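Local coordinates for protein transcriptional regulator containing CBS domains (Streptococcus pneumoniae, PDB 6UOF) that probably regulates transcription in response to a small ligand, perhaps an adenine nucleotide, sensed by the paired CBS domains that make up this piece of the protein, at residues 86-98 with 107-119. Residues are numbered along the deposited sequence; the frame is centred on the assembly and turned at random. Where two conformers were deposited one is given.
Sequences VSQRMIAEDFEMV and LLGVVTRRDVMEK
Arg113, on the first turn of helix 113-118, grips the backbone at and just beyond the C-terminal end of helix 86-93, at Met90 and Phe95. Its CG lies anti to the backbone N (chi1 -175°) and the chain runs extended to NE. Arg113 NH1 donates to Phe95 O at 2.9 Å, in the guanidinium plane. A more bent bond joins Arg113 NH1 to Met90 O at 3.1 Å, arriving above the carbonyl plane. Met90 O also accepts from Phe95 N in the Schellman motif in which Asp94, with positive phi, turns the chain out of the helix. A water joins Arg113 NH2 to Ile91 O and Asp94 OD1; Asp94 OD1 is also a long salt-bridge partner of Arg113 NH1, well out of the guanidinium plane.

Main-chain bonds continue the link. Arg113 N donates to Glu96 O, and Val98 and Val111 form an antiparallel hydrogen-bonded pair.

Apolar groups fill the angle between the helices. Met90 CE lies 3.7 Å from Arg113 CB, Ser87 CB presses on Val116 CG1 at 3.5 Å, and Met117 CE meets Ile91 CG1. Val86 and Val111 touch tip to tip beside Val5.

The guanidinium thus holds the helix end and following turn, its charge probably favoured by the carbonyls and Asp94, while backbone bonds join hairpin and helix 113-118.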
# COMPACT_ATOMS: atom_id res chain seq x y z
N VAL A 86 14.01 5.49 -1.08
CA VAL A 86 12.94 4.54 -0.67
C VAL A 86 13.57 3.32 0.01
O VAL A 86 13.09 2.91 1.07
CB VAL A 86 12.07 4.11 -1.87
CG1 VAL A 86 11.05 3.05 -1.49
CG2 VAL A 86 11.39 5.30 -2.52
N SER A 87 14.63 2.76 -0.58
CA SER A 87 15.26 1.55 0.01
C SER A 87 15.81 1.85 1.41
O SER A 87 15.61 1.01 2.31
CB SER A 87 16.33 1.00 -0.90
OG SER A 87 17.45 1.87 -0.96
N GLN A 88 16.45 3.01 1.58
CA GLN A 88 17.03 3.43 2.88
C GLN A 88 15.95 3.38 3.97
O GLN A 88 16.20 2.85 5.06
CB GLN A 88 17.62 4.83 2.75
CG GLN A 88 18.87 4.88 1.90
CD GLN A 88 19.21 6.28 1.43
OE1 GLN A 88 18.62 7.27 1.87
NE2 GLN A 88 20.18 6.37 0.53
N ARG A 89 14.77 3.93 3.67
CA ARG A 89 13.69 4.00 4.68
C ARG A 89 13.01 2.64 4.86
O ARG A 89 12.65 2.28 5.98
CB ARG A 89 12.69 5.09 4.31
CG ARG A 89 11.68 5.35 5.41
CD ARG A 89 10.93 6.64 5.21
NE ARG A 89 9.88 6.78 6.21
CZ ARG A 89 9.06 7.81 6.28
NH1 ARG A 89 9.17 8.80 5.41
NH2 ARG A 89 8.12 7.86 7.22
N MSE A 90 12.83 1.87 3.78
CA MSE A 90 12.22 0.56 3.92
C MSE A 90 13.09 -0.32 4.82
O MSE A 90 12.56 -1.10 5.62
CB MSE A 90 11.99 -0.07 2.54
CG MSE A 90 11.03 0.71 1.65
SE MSE A 90 10.46 -0.29 0.06
CE MSE A 90 9.11 -1.51 0.80
N ILE A 91 14.42 -0.20 4.70
CA ILE A 91 15.31 -1.00 5.53
C ILE A 91 15.27 -0.47 6.98
O ILE A 91 15.11 -1.30 7.92
CB ILE A 91 16.74 -0.98 4.96
CG1 ILE A 91 16.82 -1.81 3.67
CG2 ILE A 91 17.77 -1.46 5.98
CD1 ILE A 91 17.99 -1.47 2.79
N ALA A 92 15.43 0.83 7.16
CA ALA A 92 15.53 1.40 8.52
C ALA A 92 14.23 1.17 9.30
O ALA A 92 14.33 0.93 10.52
CB ALA A 92 15.85 2.87 8.45
N GLU A 93 13.07 1.24 8.64
CA GLU A 93 11.73 1.20 9.31
C GLU A 93 10.98 -0.11 9.03
O GLU A 93 9.82 -0.23 9.46
CB GLU A 93 10.95 2.45 8.92
CG GLU A 93 11.66 3.73 9.36
CD GLU A 93 11.01 5.04 8.95
OE1 GLU A 93 9.83 5.04 8.60
OE2 GLU A 93 11.71 6.06 8.98
N ASP A 94 11.62 -1.06 8.35
CA ASP A 94 11.11 -2.43 8.07
C ASP A 94 9.76 -2.38 7.34
O ASP A 94 8.78 -2.95 7.83
CB ASP A 94 11.09 -3.29 9.33
CG ASP A 94 11.10 -4.78 9.00
OD1 ASP A 94 11.90 -5.18 8.11
OD2 ASP A 94 10.31 -5.51 9.61
N PHE A 95 9.73 -1.69 6.21
CA PHE A 95 8.52 -1.70 5.37
C PHE A 95 8.59 -2.83 4.34
O PHE A 95 9.69 -3.16 3.82
CB PHE A 95 8.40 -0.39 4.58
CG PHE A 95 7.89 0.79 5.36
CD1 PHE A 95 8.75 1.65 6.03
CD2 PHE A 95 6.53 1.06 5.39
CE1 PHE A 95 8.25 2.74 6.72
CE2 PHE A 95 6.04 2.15 6.10
CZ PHE A 95 6.90 2.98 6.77
N GLU A 96 7.42 -3.34 3.98
CA GLU A 96 7.26 -4.37 2.92
C GLU A 96 6.65 -3.73 1.67
O GLU A 96 6.84 -4.22 0.56
CB GLU A 96 6.34 -5.50 3.39
CG GLU A 96 6.94 -6.39 4.47
CD GLU A 96 7.89 -7.46 3.97
OE1 GLU A 96 8.08 -8.45 4.70
OE2 GLU A 96 8.41 -7.33 2.84
N MSE A 97 5.97 -2.59 1.85
CA MSE A 97 5.15 -1.98 0.75
C MSE A 97 5.03 -0.50 1.06
O MSE A 97 4.96 -0.15 2.22
CB MSE A 97 3.77 -2.64 0.75
CG MSE A 97 2.74 -2.14 -0.25
SE MSE A 97 1.76 -0.58 0.38
CE MSE A 97 0.65 -1.07 1.89
N VAL A 98 5.10 0.35 0.04
CA VAL A 98 4.90 1.78 0.19
C VAL A 98 3.92 2.25 -0.88
O VAL A 98 4.11 1.95 -2.07
CB VAL A 98 6.21 2.58 0.11
CG1 VAL A 98 5.97 4.06 0.38
CG2 VAL A 98 7.26 2.02 1.05
N LEU A 107 -4.25 7.62 -5.07
CA LEU A 107 -3.45 6.38 -5.27
C LEU A 107 -3.13 6.09 -6.74
O LEU A 107 -4.05 6.05 -7.57
CB LEU A 107 -4.22 5.20 -4.67
CG LEU A 107 -3.48 3.86 -4.69
CD1 LEU A 107 -2.25 3.89 -3.80
CD2 LEU A 107 -4.40 2.74 -4.27
N LEU A 108 -1.86 5.77 -6.99
CA LEU A 108 -1.38 5.25 -8.29
C LEU A 108 -1.09 3.75 -8.16
O LEU A 108 -1.33 3.00 -9.13
CB LEU A 108 -0.12 5.99 -8.71
CG LEU A 108 -0.32 7.45 -9.13
CD1 LEU A 108 1.01 8.13 -9.29
CD2 LEU A 108 -1.16 7.53 -10.39
N GLY A 109 -0.53 3.32 -7.03
CA GLY A 109 -0.16 1.91 -6.89
C GLY A 109 0.77 1.75 -5.72
O GLY A 109 0.66 2.52 -4.76
N VAL A 110 1.67 0.78 -5.80
CA VAL A 110 2.61 0.52 -4.68
C VAL A 110 4.00 0.17 -5.20
O VAL A 110 4.14 -0.25 -6.36
CB VAL A 110 2.13 -0.64 -3.80
CG1 VAL A 110 0.70 -0.49 -3.32
CG2 VAL A 110 2.34 -1.99 -4.48
N VAL A 111 5.00 0.34 -4.34
CA VAL A 111 6.35 -0.25 -4.58
C VAL A 111 6.54 -1.32 -3.50
O VAL A 111 6.18 -1.08 -2.33
CB VAL A 111 7.50 0.77 -4.59
CG1 VAL A 111 7.35 1.76 -5.71
CG2 VAL A 111 7.69 1.47 -3.27
N THR A 112 7.05 -2.47 -3.91
CA THR A 112 7.26 -3.57 -2.95
C THR A 112 8.74 -3.67 -2.57
O THR A 112 9.62 -3.34 -3.40
CB THR A 112 6.79 -4.93 -3.48
OG1 THR A 112 7.72 -5.29 -4.51
CG2 THR A 112 5.36 -4.91 -3.98
N ARG A 113 9.00 -4.19 -1.38
CA ARG A 113 10.38 -4.35 -0.86
C ARG A 113 11.19 -5.26 -1.80
O ARG A 113 12.33 -4.90 -2.13
CB ARG A 113 10.33 -4.95 0.55
CG ARG A 113 11.68 -5.05 1.22
CD ARG A 113 11.54 -5.81 2.53
NE ARG A 113 12.82 -5.83 3.21
CZ ARG A 113 13.21 -4.96 4.15
NH1 ARG A 113 12.42 -3.99 4.56
NH2 ARG A 113 14.43 -5.06 4.66
N ARG A 114 10.61 -6.38 -2.23
CA ARG A 114 11.39 -7.31 -3.08
C ARG A 114 11.82 -6.61 -4.37
O ARG A 114 12.97 -6.78 -4.79
CB ARG A 114 10.57 -8.56 -3.42
CG ARG A 114 11.41 -9.71 -3.96
CD ARG A 114 10.66 -10.72 -4.81
NE ARG A 114 10.70 -10.38 -6.23
CZ ARG A 114 9.79 -9.65 -6.88
NH1 ARG A 114 8.74 -9.15 -6.26
NH2 ARG A 114 9.95 -9.42 -8.18
N ASP A 115 10.94 -5.83 -4.99
CA ASP A 115 11.34 -5.17 -6.26
C ASP A 115 12.43 -4.14 -5.99
O ASP A 115 13.37 -4.04 -6.79
CB ASP A 115 10.13 -4.55 -6.94
CG ASP A 115 9.15 -5.56 -7.50
OD1 ASP A 115 9.60 -6.67 -7.87
OD2 ASP A 115 7.95 -5.23 -7.63
N VAL A 116 12.32 -3.40 -4.90
CA VAL A 116 13.32 -2.34 -4.59
C VAL A 116 14.67 -2.98 -4.30
O VAL A 116 15.70 -2.54 -4.80
CB VAL A 116 12.83 -1.47 -3.42
CG1 VAL A 116 13.95 -0.61 -2.86
CG2 VAL A 116 11.63 -0.62 -3.82
N MSE A 117 14.66 -4.08 -3.54
CA MSE A 117 15.93 -4.67 -3.16
C MSE A 117 16.59 -5.38 -4.35
O MSE A 117 17.82 -5.40 -4.45
CB MSE A 117 15.75 -5.67 -2.01
CG MSE A 117 15.27 -5.05 -0.71
SE MSE A 117 16.13 -3.33 -0.22
CE MSE A 117 14.71 -2.39 0.72
N GLU A 118 15.78 -5.99 -5.21
CA GLU A 118 16.32 -6.73 -6.35
C GLU A 118 16.86 -5.75 -7.39
O GLU A 118 17.82 -6.11 -8.09
CB GLU A 118 15.26 -7.69 -6.90
CG GLU A 118 15.00 -8.87 -5.97
CD GLU A 118 14.00 -9.90 -6.47
OE1 GLU A 118 13.36 -9.64 -7.51
OE2 GLU A 118 13.87 -10.96 -5.82
N LYS A 119 16.28 -4.54 -7.48
CA LYS A 119 16.73 -3.50 -8.44
C LYS A 119 17.37 -2.33 -7.68
O LYS A 119 18.44 -1.86 -8.12
CB LYS A 119 15.58 -3.00 -9.32
CG LYS A 119 15.00 -4.04 -10.28
CD LYS A 119 14.01 -5.00 -9.68
CE LYS A 119 13.46 -5.96 -10.70
NZ LYS A 119 12.34 -6.76 -10.14
O HOH W 1 14.29 -3.81 7.22